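Local structure of ABC transporter periplasmic-binding protein YTFQ (Escherichia coli, 2VK2) at residues R146-F150 with M194-H198; F170-K176 with N199-G205; V131-Q135 with V178-F182; V121-K127 with I154-I160. The protein binds both alpha- and beta-galactofuranose in the periplasm as the solute-binding component of an ABC transporter for this sugar. Residues are numbered along the deposited sequence.

Interaction 1: residues R146-F150 with M194-H198. With GZL (beta-D-galactofuranose), chain B.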
loop_
_atom_site.group_PDB
_atom_site.type_symbol
_atom_site.label_atom_id
_atom_site.label_comp_id
_atom_site.label_asym_id
_atom_site.label_seq_id
_atom_site.Cartn_x
_atom_site.Cartn_y
_atom_site.Cartn_z
ATOM N N ARG A 146 8.126 -2.381 3.497
ATOM C CA ARG A 146 8.643 -2.177 2.141
ATOM C C ARG A 146 10.061 -1.616 2.157
ATOM O O ARG A 146 10.871 -1.958 1.301
ATOM C CB ARG A 146 7.712 -1.279 1.328
ATOM C CG ARG A 146 6.466 -2.006 0.901
ATOM C CD ARG A 146 5.416 -1.084 0.355
ATOM N NE ARG A 146 4.224 -1.844 0.006
ATOM C CZ ARG A 146 3.051 -1.298 -0.288
ATOM N NH1 ARG A 146 2.906 0.019 -0.275
ATOM N NH2 ARG A 146 2.017 -2.078 -0.579
ATOM N N LYS A 147 10.365 -0.766 3.133
ATOM C CA LYS A 147 11.730 -0.288 3.318
ATOM C C LYS A 147 12.662 -1.456 3.644
ATOM O O LYS A 147 13.722 -1.596 3.034
ATOM C CB LYS A 147 11.788 0.769 4.423
ATOM C CG LYS A 147 13.185 1.301 4.688
ATOM C CD LYS A 147 13.156 2.608 5.464
ATOM C CE LYS A 147 14.551 3.189 5.628
ATOM N NZ LYS A 147 15.268 3.340 4.328
ATOM N N LYS A 148 12.253 -2.299 4.590
ATOM C CA LYS A 148 13.069 -3.442 5.016
ATOM C C LYS A 148 13.301 -4.436 3.879
ATOM O O LYS A 148 14.419 -4.905 3.685
ATOM C CB LYS A 148 12.426 -4.168 6.209
ATOM C CG LYS A 148 13.225 -5.383 6.692
ATOM C CD LYS A 148 12.491 -6.170 7.769
ATOM C CE LYS A 148 13.207 -7.471 8.107
ATOM N NZ LYS A 148 12.334 -8.408 8.870
ATOM N N GLY A 149 12.244 -4.777 3.149
ATOM C CA GLY A 149 12.351 -5.765 2.076
ATOM C C GLY A 149 13.334 -5.364 0.991
ATOM O O GLY A 149 14.163 -6.164 0.557
ATOM N N PHE A 150 13.245 -4.111 0.565
ATOM C CA PHE A 150 14.154 -3.576 -0.444
ATOM C C PHE A 150 15.586 -3.538 0.084
ATOM O O PHE A 150 16.513 -3.954 -0.607
ATOM C CB PHE A 150 13.695 -2.179 -0.858
ATOM C CG PHE A 150 14.530 -1.551 -1.938
ATOM C CD1 PHE A 150 14.290 -1.833 -3.281
ATOM C CD2 PHE A 150 15.540 -0.660 -1.617
ATOM C CE1 PHE A 150 15.061 -1.246 -4.280
ATOM C CE2 PHE A 150 16.310 -0.070 -2.607
ATOM C CZ PHE A 150 16.066 -0.359 -3.942
ATOM N N MET A 194 18.162 5.396 -9.768
ATOM C CA MET A 194 16.857 4.770 -9.614
ATOM C C MET A 194 16.079 5.397 -8.463
ATOM O O MET A 194 16.658 5.768 -7.438
ATOM C CB MET A 194 17.052 3.270 -9.377
ATOM C CG MET A 194 15.778 2.459 -9.220
ATOM S SD MET A 194 15.412 2.075 -7.496
ATOM C CE MET A 194 14.036 0.944 -7.706
ATOM N N VAL A 195 14.769 5.529 -8.650
ATOM C CA VAL A 195 13.868 5.901 -7.565
ATOM C C VAL A 195 13.034 4.687 -7.178
ATOM O O VAL A 195 12.421 4.042 -8.032
ATOM C CB VAL A 195 12.961 7.117 -7.911
ATOM C CG1 VAL A 195 12.205 6.907 -9.225
ATOM C CG2 VAL A 195 11.987 7.405 -6.766
ATOM N N TYR A 196 13.059 4.375 -5.883
ATOM C CA TYR A 196 12.249 3.324 -5.289
ATOM C C TYR A 196 11.149 4.013 -4.507
ATOM O O TYR A 196 11.428 4.724 -3.542
ATOM C CB TYR A 196 13.093 2.451 -4.352
ATOM C CG TYR A 196 12.287 1.474 -3.515
ATOM C CD1 TYR A 196 11.314 0.665 -4.095
ATOM C CD2 TYR A 196 12.503 1.354 -2.142
ATOM C CE1 TYR A 196 10.572 -0.226 -3.338
ATOM C CE2 TYR A 196 11.765 0.459 -1.375
ATOM C CZ TYR A 196 10.805 -0.330 -1.982
ATOM O OH TYR A 196 10.059 -1.227 -1.251
ATOM N N ALA A 197 9.903 3.822 -4.925
ATOM C CA ALA A 197 8.775 4.425 -4.229
ATOM C C ALA A 197 7.916 3.333 -3.619
ATOM O O ALA A 197 7.609 2.333 -4.268
ATOM C CB ALA A 197 7.961 5.281 -5.174
ATOM N N HIS A 198 7.512 3.529 -2.368
ATOM C CA HIS A 198 6.699 2.534 -1.669
ATOM C C HIS A 198 5.306 2.365 -2.267
ATOM O O HIS A 198 4.657 1.361 -2.012
ATOM C CB HIS A 198 6.599 2.867 -0.185
ATOM C CG HIS A 198 7.890 2.714 0.548
ATOM N ND1 HIS A 198 7.975 2.838 1.916
ATOM C CD2 HIS A 198 9.140 2.430 0.113
ATOM C CE1 HIS A 198 9.229 2.659 2.290
ATOM N NE2 HIS A 198 9.955 2.402 1.218
HETATM C C6 GZL B . -1.132 -1.073 0.941
HETATM C C5 GZL B . -1.201 0.137 1.531
HETATM C C4 GZL B . -0.766 1.429 0.866
HETATM C C3 GZL B . -0.544 1.511 -0.619
HETATM C C2 GZL B . -1.120 2.601 -1.108
HETATM O O6 GZL B . -1.510 -2.184 1.580
HETATM O O5 GZL B . -1.590 0.217 2.808
HETATM O O4 GZL B . -1.735 2.459 1.106
HETATM O O3 GZL B . 0.206 0.643 -1.288
HETATM C C1 GZL B . -1.894 3.296 -0.045
HETATM O O2 GZL B . -1.093 3.068 -2.357
HETATM O O1 GZL B . -1.378 4.596 0.221
#

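Interaction 2: residues F170-K176 with N199-G205. With GZL (beta-D-galactofuranose), chain B.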
loop_
_atom_site.group_PDB
_atom_site.type_symbol
_atom_site.label_atom_id
_atom_site.label_comp_id
_atom_site.label_asym_id
_atom_site.label_seq_id
_atom_site.Cartn_x
_atom_site.Cartn_y
_atom_site.Cartn_z
ATOM N N PHE A 170 2.659 8.665 0.505
ATOM C CA PHE A 170 1.890 7.812 -0.411
ATOM C C PHE A 170 1.073 8.586 -1.473
ATOM O O PHE A 170 0.179 8.011 -2.095
ATOM C CB PHE A 170 0.960 6.852 0.372
ATOM C CG PHE A 170 1.631 5.591 0.885
ATOM C CD1 PHE A 170 2.470 4.835 0.073
ATOM C CD2 PHE A 170 1.353 5.122 2.166
ATOM C CE1 PHE A 170 3.044 3.662 0.538
ATOM C CE2 PHE A 170 1.937 3.951 2.638
ATOM C CZ PHE A 170 2.773 3.217 1.817
ATOM N N THR A 171 1.386 9.862 -1.698
ATOM C CA THR A 171 0.650 10.661 -2.687
ATOM C C THR A 171 1.507 11.051 -3.886
ATOM O O THR A 171 2.727 11.172 -3.795
ATOM C CB THR A 171 0.063 11.959 -2.090
ATOM O OG1 THR A 171 1.116 12.871 -1.768
ATOM C CG2 THR A 171 -0.763 11.666 -0.848
ATOM N N ARG A 172 0.835 11.262 -5.009
ATOM C CA ARG A 172 1.484 11.725 -6.229
ATOM C C ARG A 172 2.100 13.112 -6.040
ATOM O O ARG A 172 3.248 13.343 -6.428
ATOM C CB ARG A 172 0.471 11.738 -7.381
ATOM C CG ARG A 172 1.087 11.844 -8.759
ATOM C CD ARG A 172 0.043 11.663 -9.854
ATOM N NE ARG A 172 -0.507 10.305 -9.899
ATOM C CZ ARG A 172 -1.275 9.832 -10.884
ATOM N NH1 ARG A 172 -1.594 10.594 -11.925
ATOM N NH2 ARG A 172 -1.722 8.585 -10.836
ATOM N N SER A 173 1.345 14.018 -5.420
ATOM C CA SER A 173 1.796 15.399 -5.256
ATOM C C SER A 173 3.028 15.501 -4.356
ATOM O O SER A 173 3.988 16.195 -4.695
ATOM C CB SER A 173 0.666 16.285 -4.721
ATOM O OG SER A 173 0.178 15.813 -3.479
ATOM N N LYS A 174 3.014 14.807 -3.222
ATOM C CA LYS A 174 4.153 14.853 -2.307
ATOM C C LYS A 174 5.340 14.057 -2.858
ATOM O O LYS A 174 6.492 14.453 -2.674
ATOM C CB LYS A 174 3.756 14.360 -0.914
ATOM C CG LYS A 174 4.838 14.519 0.152
ATOM C CD LYS A 174 5.061 15.972 0.545
ATOM C CE LYS A 174 6.153 16.094 1.597
ATOM N NZ LYS A 174 5.836 15.342 2.840
ATOM N N GLY A 175 5.061 12.948 -3.539
ATOM C CA GLY A 175 6.103 12.199 -4.239
ATOM C C GLY A 175 6.864 13.070 -5.227
ATOM O O GLY A 175 8.094 13.028 -5.286
ATOM N N LYS A 176 6.128 13.873 -5.995
ATOM C CA LYS A 176 6.740 14.809 -6.937
ATOM C C LYS A 176 7.590 15.854 -6.212
ATOM O O LYS A 176 8.727 16.110 -6.602
ATOM C CB LYS A 176 5.669 15.506 -7.784
ATOM C CG LYS A 176 6.244 16.442 -8.841
ATOM C CD LYS A 176 5.163 17.041 -9.717
ATOM C CE LYS A 176 5.768 17.905 -10.806
ATOM N NZ LYS A 176 4.725 18.581 -11.619
ATOM N N ASN A 199 4.850 3.332 -3.061
ATOM C CA ASN A 199 3.708 3.093 -3.938
ATOM C C ASN A 199 3.895 3.712 -5.316
ATOM O O ASN A 199 4.733 4.596 -5.505
ATOM C CB ASN A 199 2.360 3.483 -3.289
ATOM C CG ASN A 199 2.076 4.984 -3.285
ATOM O OD1 ASN A 199 2.950 5.811 -3.510
ATOM N ND2 ASN A 199 0.829 5.333 -2.985
ATOM N N ASP A 200 3.123 3.210 -6.276
ATOM C CA ASP A 200 3.157 3.712 -7.650
ATOM C C ASP A 200 2.878 5.207 -7.729
ATOM O O ASP A 200 3.539 5.918 -8.477
ATOM C CB ASP A 200 2.111 3.014 -8.527
ATOM C CG ASP A 200 2.421 1.552 -8.805
ATOM O OD1 ASP A 200 3.591 1.110 -8.748
ATOM O OD2 ASP A 200 1.453 0.840 -9.115
ATOM N N ASP A 201 1.883 5.679 -6.979
ATOM C CA ASP A 201 1.474 7.085 -7.063
ATOM C C ASP A 201 2.634 8.038 -6.791
ATOM O O ASP A 201 2.834 8.994 -7.536
ATOM C CB ASP A 201 0.303 7.387 -6.119
ATOM C CG ASP A 201 -1.041 6.973 -6.697
ATOM O OD1 ASP A 201 -1.104 5.958 -7.420
ATOM O OD2 ASP A 201 -2.041 7.665 -6.421
ATOM N N MET A 202 3.408 7.770 -5.743
ATOM C CA MET A 202 4.583 8.594 -5.448
ATOM C C MET A 202 5.583 8.577 -6.604
ATOM O O MET A 202 6.156 9.612 -6.936
ATOM C CB MET A 202 5.269 8.146 -4.157
ATOM C CG MET A 202 4.531 8.575 -2.902
ATOM S SD MET A 202 5.416 8.194 -1.381
ATOM C CE MET A 202 5.617 6.418 -1.532
ATOM N N VAL A 203 5.774 7.411 -7.218
ATOM C CA VAL A 203 6.713 7.293 -8.337
ATOM C C VAL A 203 6.179 7.977 -9.603
ATOM O O VAL A 203 6.961 8.458 -10.421
ATOM C CB VAL A 203 7.100 5.813 -8.625
ATOM C CG1 VAL A 203 6.474 5.308 -9.921
ATOM C CG2 VAL A 203 8.613 5.668 -8.684
ATOM N N ILE A 204 4.859 8.033 -9.759
ATOM C CA ILE A 204 4.254 8.743 -10.889
ATOM C C ILE A 204 4.497 10.250 -10.746
ATOM O O ILE A 204 4.784 10.933 -11.731
ATOM C CB ILE A 204 2.753 8.408 -11.023
ATOM C CG1 ILE A 204 2.589 6.952 -11.472
ATOM C CG2 ILE A 204 2.082 9.331 -12.029
ATOM C CD1 ILE A 204 1.213 6.383 -11.258
ATOM N N GLY A 205 4.397 10.761 -9.522
ATOM C CA GLY A 205 4.828 12.126 -9.228
ATOM C C GLY A 205 6.310 12.318 -9.498
ATOM O O GLY A 205 6.717 13.327 -10.079
HETATM C C6 GZL B . -1.132 -1.073 0.941
HETATM C C5 GZL B . -1.201 0.137 1.531
HETATM C C4 GZL B . -0.766 1.429 0.866
HETATM C C3 GZL B . -0.544 1.511 -0.619
HETATM C C2 GZL B . -1.120 2.601 -1.108
HETATM O O6 GZL B . -1.510 -2.184 1.580
HETATM O O5 GZL B . -1.590 0.217 2.808
HETATM O O4 GZL B . -1.735 2.459 1.106
HETATM O O3 GZL B . 0.206 0.643 -1.288
HETATM C C1 GZL B . -1.894 3.296 -0.045
HETATM O O2 GZL B . -1.093 3.068 -2.357
HETATM O O1 GZL B . -1.378 4.596 0.221
HETATM O O HOH W 1 -1.854 10.234 -5.080
#

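Interaction 3: residues V131-Q135 with V178-F182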
loop_
_atom_site.group_PDB
_atom_site.type_symbol
_atom_site.label_atom_id
_atom_site.label_comp_id
_atom_site.label_asym_id
_atom_site.label_seq_id
_atom_site.Cartn_x
_atom_site.Cartn_y
_atom_site.Cartn_z
ATOM N N VAL A 131 20.350 5.004 -5.349
ATOM C CA VAL A 131 18.905 4.934 -5.203
ATOM C C VAL A 131 18.405 6.079 -4.331
ATOM O O VAL A 131 19.019 6.412 -3.317
ATOM C CB VAL A 131 18.488 3.591 -4.563
ATOM C CG1 VAL A 131 16.989 3.561 -4.281
ATOM C CG2 VAL A 131 18.887 2.434 -5.464
ATOM N N VAL A 132 17.300 6.690 -4.738
ATOM C CA VAL A 132 16.559 7.587 -3.863
ATOM C C VAL A 132 15.226 6.917 -3.540
ATOM O O VAL A 132 14.583 6.332 -4.421
ATOM C CB VAL A 132 16.373 8.998 -4.472
ATOM C CG1 VAL A 132 17.733 9.636 -4.742
ATOM C CG2 VAL A 132 15.528 8.961 -5.745
ATOM N N GLU A 133 14.838 6.968 -2.268
ATOM C CA GLU A 133 13.663 6.256 -1.786
ATOM C C GLU A 133 12.563 7.221 -1.373
ATOM O O GLU A 133 12.792 8.121 -0.566
ATOM C CB GLU A 133 14.045 5.358 -0.605
ATOM C CG GLU A 133 12.875 4.573 -0.002
ATOM C CD GLU A 133 13.298 3.680 1.143
ATOM O OE1 GLU A 133 14.161 4.106 1.941
ATOM O OE2 GLU A 133 12.761 2.559 1.252
ATOM N N LEU A 134 11.376 7.022 -1.935
ATOM C CA LEU A 134 10.181 7.732 -1.514
ATOM C C LEU A 134 9.392 6.786 -0.619
ATOM O O LEU A 134 8.758 5.843 -1.096
ATOM C CB LEU A 134 9.349 8.163 -2.723
ATOM C CG LEU A 134 10.042 9.170 -3.648
ATOM C CD1 LEU A 134 9.255 9.358 -4.938
ATOM C CD2 LEU A 134 10.237 10.502 -2.943
ATOM N N GLN A 135 9.456 7.020 0.689
ATOM C CA GLN A 135 8.773 6.160 1.646
ATOM C C GLN A 135 7.299 6.494 1.742
ATOM O O GLN A 135 6.877 7.604 1.440
ATOM C CB GLN A 135 9.374 6.298 3.046
ATOM C CG GLN A 135 10.845 5.973 3.155
ATOM C CD GLN A 135 11.313 5.961 4.598
ATOM O OE1 GLN A 135 10.572 5.562 5.501
ATOM N NE2 GLN A 135 12.545 6.395 4.823
ATOM N N VAL A 178 8.985 15.770 -3.204
ATOM C CA VAL A 178 10.173 15.181 -2.597
ATOM C C VAL A 178 11.200 14.796 -3.666
ATOM O O VAL A 178 12.393 15.044 -3.495
ATOM C CB VAL A 178 9.811 13.975 -1.707
ATOM C CG1 VAL A 178 11.064 13.293 -1.182
ATOM C CG2 VAL A 178 8.925 14.430 -0.553
ATOM N N MET A 179 10.742 14.216 -4.774
ATOM C CA MET A 179 11.649 13.884 -5.876
ATOM C C MET A 179 12.340 15.131 -6.431
ATOM O O MET A 179 13.531 15.088 -6.742
ATOM C CB MET A 179 10.923 13.150 -7.008
ATOM C CG MET A 179 11.856 12.570 -8.070
ATOM S SD MET A 179 12.894 11.247 -7.422
ATOM C CE MET A 179 14.107 11.091 -8.733
ATOM N N GLU A 180 11.598 16.232 -6.557
ATOM C CA GLU A 180 12.186 17.509 -6.983
ATOM C C GLU A 180 13.341 17.917 -6.070
ATOM O O GLU A 180 14.391 18.347 -6.547
ATOM C CB GLU A 180 11.133 18.620 -7.007
ATOM C CG GLU A 180 10.165 18.546 -8.181
ATOM C CD GLU A 180 8.967 19.477 -8.032
ATOM O OE1 GLU A 180 8.707 19.965 -6.911
ATOM O OE2 GLU A 180 8.276 19.721 -9.044
ATOM N N SER A 181 13.146 17.772 -4.760
ATOM C CA SER A 181 14.190 18.105 -3.790
ATOM C C SER A 181 15.396 17.171 -3.917
ATOM O O SER A 181 16.537 17.614 -3.793
ATOM C CB SER A 181 13.642 18.078 -2.357
ATOM O OG SER A 181 13.483 16.756 -1.878
ATOM N N PHE A 182 15.143 15.885 -4.161
ATOM C CA PHE A 182 16.221 14.917 -4.369
ATOM C C PHE A 182 17.036 15.251 -5.619
ATOM O O PHE A 182 18.264 15.199 -5.596
ATOM C CB PHE A 182 15.679 13.487 -4.504
ATOM C CG PHE A 182 15.108 12.897 -3.229
ATOM C CD1 PHE A 182 15.325 13.471 -1.978
ATOM C CD2 PHE A 182 14.380 11.718 -3.295
ATOM C CE1 PHE A 182 14.796 12.890 -0.830
ATOM C CE2 PHE A 182 13.863 11.131 -2.151
ATOM C CZ PHE A 182 14.067 11.718 -0.922
#

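Interaction 4: residues V121-K127 with I154-I160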
loop_
_atom_site.group_PDB
_atom_site.type_symbol
_atom_site.label_atom_id
_atom_site.label_comp_id
_atom_site.label_asym_id
_atom_site.label_seq_id
_atom_site.Cartn_x
_atom_site.Cartn_y
_atom_site.Cartn_z
ATOM N N VAL A 121 18.786 -5.412 -8.516
ATOM C CA VAL A 121 20.094 -6.064 -8.478
ATOM C C VAL A 121 20.423 -6.682 -9.837
ATOM O O VAL A 121 21.526 -6.500 -10.359
ATOM C CB VAL A 121 20.160 -7.144 -7.371
ATOM C CG1 VAL A 121 21.441 -7.963 -7.486
ATOM C CG2 VAL A 121 20.067 -6.503 -5.996
ATOM N N LYS A 122 19.462 -7.403 -10.409
ATOM C CA LYS A 122 19.640 -8.014 -11.727
ATOM C C LYS A 122 19.754 -6.964 -12.833
ATOM O O LYS A 122 20.586 -7.094 -13.736
ATOM C CB LYS A 122 18.483 -8.966 -12.036
ATOM C CG LYS A 122 18.501 -10.248 -11.229
ATOM C CD LYS A 122 17.236 -11.057 -11.447
ATOM N N GLU A 123 18.924 -5.928 -12.761
ATOM C CA GLU A 123 18.879 -4.882 -13.785
ATOM C C GLU A 123 20.210 -4.141 -13.923
ATOM O O GLU A 123 20.708 -3.958 -15.035
ATOM C CB GLU A 123 17.750 -3.891 -13.473
ATOM C CG GLU A 123 17.580 -2.750 -14.480
ATOM C CD GLU A 123 17.077 -3.207 -15.839
ATOM O OE1 GLU A 123 16.448 -4.285 -15.927
ATOM O OE2 GLU A 123 17.306 -2.472 -16.822
ATOM N N VAL A 124 20.788 -3.709 -12.806
ATOM C CA VAL A 124 22.032 -2.934 -12.865
ATOM C C VAL A 124 23.282 -3.817 -12.980
ATOM O O VAL A 124 24.341 -3.333 -13.379
ATOM C CB VAL A 124 22.160 -1.931 -11.697
ATOM C CG1 VAL A 124 20.944 -1.015 -11.664
ATOM C CG2 VAL A 124 22.353 -2.643 -10.366
ATOM N N ASN A 125 23.155 -5.098 -12.639
ATOM C CA ASN A 125 24.175 -6.110 -12.936
ATOM C C ASN A 125 25.593 -5.732 -12.490
ATOM O O ASN A 125 26.562 -5.855 -13.244
ATOM C CB ASN A 125 24.151 -6.428 -14.438
ATOM C CG ASN A 125 24.851 -7.736 -14.778
ATOM O OD1 ASN A 125 24.839 -8.686 -13.996
ATOM N ND2 ASN A 125 25.454 -7.790 -15.959
ATOM N N GLY A 126 25.701 -5.256 -11.254
ATOM C CA GLY A 126 26.993 -4.937 -10.655
ATOM C C GLY A 126 27.442 -3.498 -10.817
ATOM O O GLY A 126 28.400 -3.076 -10.175
ATOM N N LYS A 127 26.761 -2.736 -11.672
ATOM C CA LYS A 127 27.153 -1.357 -11.952
ATOM C C LYS A 127 26.718 -0.409 -10.836
ATOM O O LYS A 127 25.747 -0.691 -10.129
ATOM C CB LYS A 127 26.565 -0.900 -13.287
ATOM C CG LYS A 127 27.087 -1.707 -14.473
ATOM C CD LYS A 127 26.556 -1.201 -15.805
ATOM C CE LYS A 127 25.099 -1.584 -16.004
ATOM N NZ LYS A 127 24.580 -1.150 -17.325
ATOM N N ILE A 154 19.013 -5.699 -1.480
ATOM C CA ILE A 154 20.194 -5.056 -2.076
ATOM C C ILE A 154 21.462 -5.187 -1.227
ATOM O O ILE A 154 22.524 -4.708 -1.628
ATOM C CB ILE A 154 19.943 -3.554 -2.388
ATOM C CG1 ILE A 154 19.777 -2.726 -1.103
ATOM C CG2 ILE A 154 18.729 -3.399 -3.295
ATOM C CD1 ILE A 154 19.830 -1.232 -1.336
ATOM N N LYS A 155 21.362 -5.850 -0.075
ATOM C CA LYS A 155 22.461 -5.880 0.900
ATOM C C LYS A 155 23.758 -6.472 0.340
ATOM O O LYS A 155 24.847 -5.973 0.637
ATOM C CB LYS A 155 22.046 -6.648 2.160
ATOM C CG LYS A 155 22.840 -6.272 3.406
ATOM C CD LYS A 155 22.341 -4.967 4.015
ATOM C CE LYS A 155 23.155 -4.570 5.236
ATOM N NZ LYS A 155 24.563 -4.238 4.888
ATOM N N ASN A 156 23.643 -7.525 -0.467
ATOM C CA ASN A 156 24.814 -8.172 -1.067
ATOM C C ASN A 156 25.218 -7.558 -2.416
ATOM O O ASN A 156 26.015 -8.140 -3.153
ATOM C CB ASN A 156 24.568 -9.678 -1.226
ATOM C CG ASN A 156 25.860 -10.472 -1.401
ATOM O OD1 ASN A 156 26.862 -10.206 -0.738
ATOM N ND2 ASN A 156 25.838 -11.450 -2.300
ATOM N N ALA A 157 24.663 -6.388 -2.730
ATOM C CA ALA A 157 25.004 -5.643 -3.937
ATOM C C ALA A 157 25.418 -4.229 -3.531
ATOM O O ALA A 157 24.659 -3.281 -3.720
ATOM C CB ALA A 157 23.813 -5.608 -4.891
ATOM N N PRO A 158 26.628 -4.082 -2.958
ATOM C CA PRO A 158 27.061 -2.784 -2.433
ATOM C C PRO A 158 27.284 -1.711 -3.505
ATOM O O PRO A 158 27.464 -0.537 -3.174
ATOM C CB PRO A 158 28.364 -3.118 -1.699
ATOM C CG PRO A 158 28.865 -4.340 -2.350
ATOM C CD PRO A 158 27.657 -5.120 -2.769
ATOM N N ASN A 159 27.372 -2.128 -4.746
ATOM C CA ASN A 159 27.223 -1.209 -5.878
ATOM C C ASN A 159 25.917 -0.406 -5.824
ATOM O O ASN A 159 25.836 0.691 -6.379
ATOM C CB ASN A 159 27.345 -1.951 -7.223
ATOM C CG ASN A 159 26.229 -2.967 -7.458
ATOM O OD1 ASN A 159 25.986 -3.845 -6.626
ATOM N ND2 ASN A 159 25.532 -2.837 -8.578
ATOM N N ILE A 160 24.862 -0.875 -5.209
ATOM C CA ILE A 160 23.613 -0.153 -4.999
ATOM C C ILE A 160 23.651 0.520 -3.627
ATOM O O ILE A 160 23.889 -0.138 -2.609
ATOM C CB ILE A 160 22.398 -1.096 -5.083
ATOM C CG1 ILE A 160 22.387 -1.822 -6.433
ATOM C CG2 ILE A 160 21.098 -0.323 -4.881
ATOM C CD1 ILE A 160 21.350 -2.922 -6.535
HETATM O O HOH W 2 23.775 -5.390 -9.126
#

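Interaction 1: residues R146-F150 with M194-H198
In one of the two alpha/beta lobes of this periplasmic binding protein, helix 141-153 lies against a face of the central sheet, and here it meets strand 194-197 and the residue after it. Three aromatic residues do most of the packing. Phe150 and Tyr196 form an offset stack, their planes 13° apart and their ring centroids separated by 4.1 Å; Met194 adds a Met-aromatic contact, with SD 5.5 Å from the centroid of the Phe150 ring. The Tyr196 side chain is long enough to reach the helix backbone, and its OH donates a hydrogen bond to Arg146 O (2.8 Å). Beyond the strand, the His198 ring presents a face to Arg146, whose CB sits 4.0 Å from the ring centroid in a CH-pi contact, while His198 NE2 is hydrogen-bonded to Glu133. The arginine side chain runs on to the sugar pocket: Arg146 NE forms a salt bridge with Glu112, and Arg146 NH1 donates a 3.0 Å hydrogen bond to O3 of the bound galactofuranose.

Interaction 2: residues F170-K176 with N199-G205
Hydrogen bonds organise the N-terminal ends of both helices, and those of Asn199 extend to the sugar. Asn199 does three jobs with one amide: OD1 caps its own helix by accepting from Met202 N (3.0 Å), while ND2 donates to Phe170 O (2.9 Å) and to O2 of beta-D-galactofuranose (3.0 Å). Thr171 is the N-cap of the other helix, with OG1 accepting from Lys174 N at 3.1 Å. A water bridges the two segments, accepting from Arg172 N and donating to Asp201 OD2, both at 2.9 Å.

Between the helices the contact is largely backbone to backbone. Their axes approach to 6.6 Å and cross at -50°, a closeness that depends on Gly175 and Gly205: a CB at either position would clash, with Met202 O and Arg172 O respectively. CA-H...O contacts follow, among them Arg172 CA to Asp201 O (3.3 Å) and Gly205 CA to Arg172 O (3.4 Å).

Apolar packing completes the join. Met202 CE lies 3.9 Å from Phe170 CD1, and the Phe170 ring turns a face to the sugar, with C4 above it.

Helix 200-212 rests on strands 194-197 and 222-225 through Val203, and Ile204 touches helix 230-237, where Asp231 forms a salt bridge with Arg172. Asp201 accepts from Gly15 N, reaching helix 15-31 of the other lobe.

Interaction 3: residues V131-Q135 with V178-F182
This is apolar helix-on-sheet packing in the interior of one alpha/beta lobe, where helix 172-185 lies over strand 129-135. The helix belongs to a beta-alpha-beta crossover that leaves edge strand 160-167 and returns as strand 194-197; strand 129-135 lies between those two in the sheet and so runs beneath it. The segments are close to antiparallel, at 157°, with axes 9.7 Å apart, as expected where a crossover helix runs counter to the parallel strands it covers. Phe182 sits among three strand residues: its CD2 is 3.6 Å from Val132 CB, its CE2 is 3.8 Å from Leu134 CD2, and the edge of its ring faces Glu133 O. One turn earlier, Val178 CG1 meets Leu134 CD2 at 3.4 Å, and Met179 SD packs 3.9 Å from Val132 CG2. Met179 and Leu134 also touch Ala206 of helix 200-212, which extends the hydrophobic layer sideways. The Glu133 side chain points away, toward the opposite face of the sheet, where it bonds to Ser165, Lys147 and His198. Within this pair of segments, then, shape fit and exclusion of solvent hold the helix to the strand, without directional polar bonds between them.

Interaction 4: residues V121-K127 with I154-I160
Val121, on the last turn of helix 109-124, adopts the t rotamer, and its CG2 reaches three residues of the facing loop: Ile160 CD1 at 3.8 Å, Ala157 CB at 4.0 Å and Ile154 CG2 at 4.3 Å. Ile160 supplies the other half of this small apolar patch. Its CB leaves sideways, but the m, t conformation (chi1 -57°, chi2 171°) brings CD1 back to the helix, where it also lies 4.0 Å from CG2 of Val124, itself in the m rotamer. Ile154 behaves differently: with chi1 at 68° the end of its chain leads away, so it touches Val121 only slightly.

Both segments are connections at the outer end of the lobe. A type I' beta turn, Val124 to Lys127, carries the chain from helix 109-124 toward strand 129-135, and two successive type I turns, Ile154 to Ala157 and Ala157 to Ile160, lead from helix 141-153 into strand 160-167. Gly126, at phi 93° and psi -12°, takes a conformation in which a CB would press on the preceding carbonyl oxygen.

The p rotamer of Asn159 (chi1 64°, chi2 -54°) directs its amide into the first turn. There Asn159 ND2 donates to Lys127 O at 2.7 Å and to a water at 3.1 Å, and this water also accepts from Gly126 N (2.9 Å) and donates to Val121 O (2.8 Å).

In the fold
Interactions 1, 2 and 3 are buried, whereas interaction 4 is partly exposed at the outer end of the same lobe. Interactions 1 and 3 use neighbouring strands of one sheet but opposite faces of it; the salt bridge from Lys147 to Glu133 and a probable backbone hydrogen bond between Tyr196 and Leu134 tie them together. Interactions 2 and 3 share helix 172-185, and Met202 packs against the backbone of Leu134 and Gln135. Chemistry follows position: Arg146 in interaction 1, and Asn199 with the Phe170 ring in interaction 2, meet the sugar; almost wholly apolar side chains fill interaction 3; and interaction 4, touching interaction 3 through Ile160 and Val131, combines a small apolar patch with an asparagine amide and a water between turns.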